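Local coordinates for protein malate synthase (Haloferax volcanii, PDB 3PUG) that catalyses the condensation of acetyl-CoA with glyoxylate and hydrolysis of the malyl-CoA intermediate to malate and CoA, in the glyoxylate cycle, at residues W46-E51 with G79-R84. Sequence-based numbering, arbitrary orientation.
Sequences WVPDNE and GEIHPR. With K (potassium ion), chain J; GLV (glyoxylic acid), chain B.
Trp46 and Ile81 pair as neighbours on parallel strands: Trp46 N donates to Glu80 O (2.8 Å), His82 N returns a nearly straight bond to Trp46 O, and farther along Arg84 N binds Pro48 O. Beside this ladder, Trp46 and Ile81 point the same way, CE3 lying 3.8 Å from Ile81 CG1. Pro48, whose ring nitrogen needs no hydrogen-bond acceptor, sets CD over the indole face and CG 3.9 Å from Pro83 CB, and both prolines pack on helix 59-73. Compact, branched Val47 faces away from Trp46 and Ile81 and fits closely, its CG1 against Arg84 CB and the His82 carbonyl oxygen. Arg84 grips the Asp49 carboxylate side-on, with NE 2.8 Å from OD1 and NH2 2.8 Å from OD2, the two planes turned 42° apart. Asp49 is short enough for OD1 also to accept Glu51 N in an Asx turn, from the face opposite to Arg84 NE. Glu51, bent at chi2 (-130°), brings OE1 over the guanidinium face, a contact of charges alone, while OE2 binds the potassium ion at 2.9 Å. A bend at chi3 (68°) turns the long arginine so that NH1 donates to O1 of glyoxylate (3.0 Å). A leucine in place of Arg84 would probably leave Asp49 without its countercharge and glyoxylate O1 without this donor. Strand 45-49, helix 59-73 and strand 80-81 form a beta-alpha-beta unit of the TIM barrel of the HpcH/HpaI aldolase family; the C-terminal ends of its strands present Arg84 to glyoxylate and Glu51 to potassium.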
# COMPACT_ATOMS: atom_id res chain seq x y z
N TRP A 46 22.68 7.52 -17.50
CA TRP A 46 23.68 8.33 -16.79
C TRP A 46 23.13 9.70 -16.54
O TRP A 46 22.69 10.40 -17.44
CB TRP A 46 25.08 8.40 -17.51
CG TRP A 46 26.07 9.40 -16.92
CD1 TRP A 46 26.37 9.56 -15.58
CD2 TRP A 46 26.88 10.36 -17.59
NE1 TRP A 46 27.26 10.58 -15.37
CE2 TRP A 46 27.63 11.06 -16.60
CE3 TRP A 46 27.11 10.65 -18.93
CZ2 TRP A 46 28.54 12.07 -16.91
CZ3 TRP A 46 28.04 11.64 -19.25
CH2 TRP A 46 28.72 12.36 -18.24
N VAL A 47 23.26 10.17 -15.33
CA VAL A 47 22.54 11.36 -14.96
C VAL A 47 23.52 12.44 -14.55
O VAL A 47 23.87 12.54 -13.37
CB VAL A 47 21.51 11.04 -13.78
CG1 VAL A 47 20.74 12.29 -13.39
CG2 VAL A 47 20.56 9.91 -14.13
N PRO A 48 24.01 13.27 -15.49
CA PRO A 48 24.76 14.36 -14.88
C PRO A 48 23.74 15.11 -14.07
O PRO A 48 22.74 15.55 -14.65
CB PRO A 48 25.19 15.22 -16.07
CG PRO A 48 24.74 14.52 -17.30
CD PRO A 48 24.46 13.08 -16.88
N ASP A 49 24.03 15.29 -12.79
CA ASP A 49 23.10 15.83 -11.83
C ASP A 49 23.35 17.28 -11.50
O ASP A 49 24.04 17.56 -10.55
CB ASP A 49 23.21 15.07 -10.51
CG ASP A 49 22.00 15.31 -9.60
OD1 ASP A 49 21.10 16.08 -9.99
OD2 ASP A 49 21.91 14.73 -8.48
N ASN A 50 22.68 18.21 -12.17
CA ASN A 50 22.66 19.58 -11.70
C ASN A 50 21.78 19.89 -10.48
O ASN A 50 21.58 21.08 -10.13
CB ASN A 50 22.20 20.49 -12.84
CG ASN A 50 23.01 21.76 -12.91
OD1 ASN A 50 24.16 21.75 -12.51
ND2 ASN A 50 22.43 22.86 -13.37
N GLU A 51 21.21 18.87 -9.84
CA GLU A 51 20.44 19.18 -8.63
C GLU A 51 21.16 18.84 -7.31
O GLU A 51 21.97 19.63 -6.82
CB GLU A 51 19.03 18.58 -8.64
CG GLU A 51 18.10 19.23 -7.64
CD GLU A 51 17.36 18.21 -6.78
OE1 GLU A 51 17.92 17.13 -6.55
OE2 GLU A 51 16.23 18.45 -6.29
N GLY A 79 25.75 4.18 -22.70
CA GLY A 79 24.37 4.16 -22.25
C GLY A 79 23.59 5.37 -22.77
O GLY A 79 24.07 6.16 -23.60
N GLU A 80 22.39 5.52 -22.21
CA GLU A 80 21.57 6.71 -22.44
C GLU A 80 22.01 7.77 -21.44
O GLU A 80 22.42 7.42 -20.33
CB GLU A 80 20.10 6.35 -22.28
CG GLU A 80 19.44 5.60 -23.43
CD GLU A 80 17.92 5.49 -23.28
OE1 GLU A 80 17.24 6.30 -22.58
OE2 GLU A 80 17.37 4.54 -23.88
N ILE A 81 21.99 9.04 -21.88
CA ILE A 81 22.28 10.20 -21.04
C ILE A 81 21.03 11.03 -20.74
O ILE A 81 20.35 11.41 -21.69
CB ILE A 81 23.29 11.15 -21.72
CG1 ILE A 81 24.69 10.50 -21.85
CG2 ILE A 81 23.53 12.42 -20.87
CD1 ILE A 81 25.66 11.22 -22.79
N HIS A 82 20.75 11.36 -19.46
CA HIS A 82 19.54 12.09 -19.03
C HIS A 82 19.88 13.03 -17.89
O HIS A 82 19.64 12.65 -16.73
CB HIS A 82 18.48 11.13 -18.46
CG HIS A 82 17.92 10.14 -19.44
ND1 HIS A 82 16.69 10.30 -20.04
CD2 HIS A 82 18.41 8.96 -19.90
CE1 HIS A 82 16.45 9.27 -20.84
NE2 HIS A 82 17.49 8.45 -20.78
N PRO A 83 20.43 14.22 -18.14
CA PRO A 83 20.76 15.04 -16.96
C PRO A 83 19.55 15.43 -16.10
O PRO A 83 18.46 15.64 -16.64
CB PRO A 83 21.35 16.33 -17.55
CG PRO A 83 21.45 16.14 -19.00
CD PRO A 83 20.73 14.88 -19.41
N ARG A 84 19.74 15.57 -14.78
CA ARG A 84 18.74 16.01 -13.82
C ARG A 84 18.66 17.53 -13.65
O ARG A 84 19.65 18.12 -13.22
CB ARG A 84 19.04 15.38 -12.45
CG ARG A 84 17.94 15.80 -11.40
CD ARG A 84 17.66 14.93 -10.16
NE ARG A 84 18.71 14.86 -9.15
CZ ARG A 84 18.54 14.32 -7.95
NH1 ARG A 84 17.34 13.91 -7.60
NH2 ARG A 84 19.52 14.23 -7.07
K K J . 16.15 17.98 -3.40
C1 GLV B . 16.62 11.85 -4.55
O1 GLV B . 16.45 12.99 -4.94
C2 GLV B . 16.17 11.55 -3.18
O2 GLV B . 16.30 10.47 -2.66
O3 GLV B . 15.63 12.50 -2.43
O HOH W 1 15.68 15.91 -4.94